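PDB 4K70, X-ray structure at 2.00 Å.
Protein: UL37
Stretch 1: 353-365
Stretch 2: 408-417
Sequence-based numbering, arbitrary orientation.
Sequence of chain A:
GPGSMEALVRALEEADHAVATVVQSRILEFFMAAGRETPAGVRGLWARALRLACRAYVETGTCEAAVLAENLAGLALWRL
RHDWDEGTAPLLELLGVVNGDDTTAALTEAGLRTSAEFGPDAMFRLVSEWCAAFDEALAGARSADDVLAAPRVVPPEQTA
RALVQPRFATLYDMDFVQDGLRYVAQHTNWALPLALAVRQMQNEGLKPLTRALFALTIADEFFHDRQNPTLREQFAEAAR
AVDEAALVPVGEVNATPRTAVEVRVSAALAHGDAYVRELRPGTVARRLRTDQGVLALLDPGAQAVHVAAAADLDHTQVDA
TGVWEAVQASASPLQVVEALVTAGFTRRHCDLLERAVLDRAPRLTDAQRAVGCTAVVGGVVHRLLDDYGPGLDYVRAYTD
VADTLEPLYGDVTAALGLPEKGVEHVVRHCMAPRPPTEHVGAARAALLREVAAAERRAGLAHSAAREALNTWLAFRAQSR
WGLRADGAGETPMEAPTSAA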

# COMPACT_ATOMS: atom_id res chain seq x y z
N LEU A 353 5.57 2.81 24.00
CA LEU A 353 5.16 1.77 24.95
C LEU A 353 5.94 0.47 24.73
O LEU A 353 6.24 -0.23 25.69
N GLU A 354 6.29 0.17 23.49
CA GLU A 354 7.19 -0.95 23.19
C GLU A 354 8.51 -0.79 23.94
O GLU A 354 8.93 -1.68 24.69
N ARG A 355 9.17 0.34 23.74
CA ARG A 355 10.41 0.66 24.47
C ARG A 355 10.24 0.51 25.99
O ARG A 355 11.03 -0.16 26.65
N ALA A 356 9.19 1.12 26.54
CA ALA A 356 8.99 1.13 27.98
C ALA A 356 8.78 -0.27 28.56
O ALA A 356 9.32 -0.61 29.61
N VAL A 357 7.97 -1.09 27.88
CA VAL A 357 7.70 -2.42 28.38
C VAL A 357 8.88 -3.36 28.15
O VAL A 357 9.26 -4.10 29.05
N LEU A 358 9.46 -3.33 26.95
CA LEU A 358 10.55 -4.26 26.65
C LEU A 358 11.79 -3.97 27.50
O LEU A 358 12.61 -4.85 27.76
N ASP A 359 11.92 -2.73 27.95
CA ASP A 359 13.03 -2.38 28.83
C ASP A 359 12.91 -3.08 30.19
O ASP A 359 13.82 -3.03 30.99
N ARG A 360 11.78 -3.74 30.44
CA ARG A 360 11.59 -4.42 31.72
C ARG A 360 11.65 -5.93 31.60
O ARG A 360 11.66 -6.63 32.62
N ALA A 361 11.71 -6.42 30.37
CA ALA A 361 11.83 -7.85 30.11
C ALA A 361 13.15 -8.38 30.66
O ALA A 361 14.12 -7.62 30.76
N PRO A 362 13.22 -9.68 31.00
CA PRO A 362 12.20 -10.72 30.84
C PRO A 362 11.07 -10.70 31.87
O PRO A 362 10.02 -11.25 31.58
N ARG A 363 11.26 -10.09 33.04
CA ARG A 363 10.25 -10.22 34.08
C ARG A 363 9.11 -9.21 33.92
O ARG A 363 9.14 -8.11 34.47
N LEU A 364 8.11 -9.63 33.15
CA LEU A 364 6.92 -8.83 32.91
C LEU A 364 5.74 -9.43 33.65
O LEU A 364 5.65 -10.64 33.77
N THR A 365 4.84 -8.58 34.14
CA THR A 365 3.56 -9.06 34.63
C THR A 365 2.61 -9.26 33.44
O THR A 365 2.83 -8.72 32.35
N LEU A 408 14.42 -8.63 15.85
CA LEU A 408 13.86 -7.69 16.82
C LEU A 408 13.25 -8.34 18.08
O LEU A 408 13.46 -7.88 19.20
N TYR A 409 12.49 -9.42 17.90
CA TYR A 409 11.62 -9.89 18.97
C TYR A 409 11.81 -11.33 19.39
O TYR A 409 11.18 -11.77 20.36
N GLY A 410 12.66 -12.06 18.68
CA GLY A 410 12.84 -13.47 18.96
C GLY A 410 13.19 -13.75 20.41
O GLY A 410 12.83 -14.78 20.97
N ASP A 411 13.87 -12.79 21.03
CA ASP A 411 14.39 -12.96 22.37
C ASP A 411 13.43 -12.48 23.46
O ASP A 411 13.62 -12.79 24.63
N VAL A 412 12.40 -11.73 23.08
CA VAL A 412 11.41 -11.27 24.06
C VAL A 412 10.02 -11.88 23.88
O VAL A 412 9.09 -11.51 24.59
N THR A 413 9.86 -12.81 22.93
CA THR A 413 8.52 -13.33 22.70
C THR A 413 8.07 -14.16 23.90
O THR A 413 6.95 -14.00 24.36
N ALA A 414 8.95 -15.01 24.42
CA ALA A 414 8.62 -15.77 25.64
C ALA A 414 8.22 -14.83 26.76
O ALA A 414 7.20 -15.04 27.41
N ALA A 415 8.99 -13.77 26.97
CA ALA A 415 8.72 -12.82 28.06
C ALA A 415 7.39 -12.11 27.87
O ALA A 415 6.73 -11.74 28.85
N LEU A 416 7.00 -11.91 26.62
CA LEU A 416 5.73 -11.29 26.28
C LEU A 416 4.55 -12.28 26.41
O LEU A 416 3.39 -11.90 26.25
N GLY A 417 4.85 -13.54 26.71
CA GLY A 417 3.81 -14.55 26.90
C GLY A 417 3.26 -15.13 25.61
O GLY A 417 2.17 -15.70 25.58

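Where do the two stretches come closest, and what shape does the meeting take? The backbones approach at Pro 362 and Ala 415, whose CA atoms lie 4.9 Å apart. Ala 415 brings a single methyl into this close approach: its CA-to-CB bond points toward stretch 1, and its CB sits 3.4 Å from Pro 362 O, 4.2 Å from Pro 362 CB and 4.2 Å from Ala 361 CB. This small bump fits the bend where the chain leaves the type I turn from Leu 358 to Ala 361 and passes through the cis peptide bond before Pro 362. Ala 415 loses more surface to the other stretch than any other residue here.

What does the larger side chain of Leu 358 fill? Its CA-to-CB bond runs sideways, but with chi1 m and chi2 t the end of the side chain comes nearer to stretch 2 and enters a hollow lined by three residues. The CD2 methyl of Leu 358 lies 3.8 Å from Val 412 CG2 and 4.1 Å from Leu 416 CD2, so it rests in the notch between these two side chains, against both. The other methyl, Leu 358 CD1, reaches the edge of the Tyr 409 ring, 4.0 Å from Tyr 409 CE1. Val 412 (chi1 m) points toward stretch 1, and its CG1 lies 4.0 Å from Leu 358 CD2 and 4.1 Å from Ala 361 CB.

How does Leu 364 extend the apolar patch? It points toward stretch 2 in the same m, t rotamer as Leu 358, and its CD1 lies 3.7 Å from Leu 416 CD2 and also 3.7 Å from Ala 415 O. Leu 416, again m, t, starts sideways but brings its end nearer, so that its CD2 methyl is a knob touched by both Leu 358 and Leu 364. By contrast, the neighbouring Arg 363 and Thr 365 point away and take no part in the packing.

Is there any polar link across this largely apolar surface? There is one hydrogen bond, given by Tyr 409 OH to Glu 354 OE2 at 2.7 Å. Glu 354 points toward stretch 2 and extends with chi1 and chi2 both t, while Tyr 409 (chi1 m, chi2 -65°) leaves its backbone sideways and brings its hydroxyl end across. The carboxylate oxygen lies near the plane of the ring, at its edge, as suits a phenol hydroxyl donating outward.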

# COMPACT_ATOMS: atom_id res chain seq x y z
CB LEU A 353 3.66 1.56 24.87
CG LEU A 353 2.90 2.77 25.41
CD1 LEU A 353 1.41 2.59 25.18
CD2 LEU A 353 3.20 2.97 26.90
CB GLU A 354 7.45 -1.03 21.69
CG GLU A 354 8.48 -2.08 21.29
CD GLU A 354 8.62 -2.23 19.78
OE1 GLU A 354 7.63 -1.97 19.04
OE2 GLU A 354 9.71 -2.63 19.33
CB ARG A 355 10.85 2.07 24.10
CG ARG A 355 12.29 2.41 24.44
CD ARG A 355 12.91 3.27 23.33
NE ARG A 355 11.97 4.25 22.77
CZ ARG A 355 11.67 4.36 21.48
NH1 ARG A 355 12.22 3.56 20.56
NH2 ARG A 355 10.80 5.28 21.09
CB ALA A 356 7.81 2.01 28.33
CB VAL A 357 6.43 -3.04 27.72
CG1 VAL A 357 6.34 -4.51 28.05
CG2 VAL A 357 5.19 -2.30 28.18
CB LEU A 358 10.90 -4.26 25.16
CG LEU A 358 9.86 -4.92 24.25
CD1 LEU A 358 10.34 -4.95 22.78
CD2 LEU A 358 9.53 -6.31 24.75
CB ASP A 359 13.16 -0.86 29.01
CG ASP A 359 13.93 -0.19 27.87
OD1 ASP A 359 14.63 -0.90 27.10
OD2 ASP A 359 13.85 1.06 27.75
CB ARG A 360 10.27 -4.01 32.37
CG ARG A 360 10.30 -2.59 32.79
CD ARG A 360 9.00 -2.14 33.42
NE ARG A 360 9.13 -0.73 33.76
CZ ARG A 360 9.29 -0.28 35.00
NH1 ARG A 360 9.30 -1.13 36.02
NH2 ARG A 360 9.42 1.03 35.21
CB ALA A 361 11.72 -8.11 28.60
CB PRO A 362 13.00 -12.02 31.00
CG PRO A 362 14.14 -11.64 31.88
CD PRO A 362 14.52 -10.26 31.42
CB ARG A 363 10.85 -10.17 35.48
CG ARG A 363 11.91 -11.24 35.73
CD ARG A 363 12.51 -11.14 37.14
NE ARG A 363 11.52 -11.46 38.15
CZ ARG A 363 11.33 -12.68 38.63
NH1 ARG A 363 12.08 -13.68 38.19
NH2 ARG A 363 10.41 -12.89 39.56
CB LEU A 364 6.61 -8.82 31.42
CG LEU A 364 7.66 -8.14 30.53
CD1 LEU A 364 7.16 -8.11 29.09
CD2 LEU A 364 7.95 -6.74 31.04
CB THR A 365 2.89 -8.03 35.53
OG1 THR A 365 2.51 -6.89 34.75
CG2 THR A 365 3.82 -7.62 36.67
CB LEU A 408 12.81 -6.80 16.16
CG LEU A 408 13.29 -5.60 15.34
CD1 LEU A 408 12.11 -4.93 14.65
CD2 LEU A 408 14.02 -4.60 16.23
CB TYR A 409 10.15 -9.66 18.60
CG TYR A 409 9.89 -8.23 18.25
CD1 TYR A 409 10.02 -7.23 19.20
CD2 TYR A 409 9.52 -7.87 16.96
CE1 TYR A 409 9.78 -5.92 18.89
CE2 TYR A 409 9.28 -6.55 16.63
CZ TYR A 409 9.42 -5.58 17.59
OH TYR A 409 9.18 -4.27 17.29
CB ASP A 411 15.75 -12.26 22.51
CG ASP A 411 16.87 -13.03 21.83
OD1 ASP A 411 16.74 -14.27 21.67
OD2 ASP A 411 17.89 -12.40 21.45
CB VAL A 412 11.25 -9.72 24.07
CG1 VAL A 412 12.48 -9.05 24.70
CG2 VAL A 412 10.98 -9.19 22.66
CB THR A 413 8.36 -14.10 21.35
OG1 THR A 413 9.29 -15.18 21.28
CG2 THR A 413 8.59 -13.17 20.16
CB ALA A 414 9.79 -16.66 26.07
CB ALA A 415 9.86 -11.80 28.18
CB LEU A 416 5.81 -10.73 24.86
CG LEU A 416 6.63 -9.45 24.69
CD1 LEU A 416 6.68 -9.03 23.24
CD2 LEU A 416 6.04 -8.33 25.55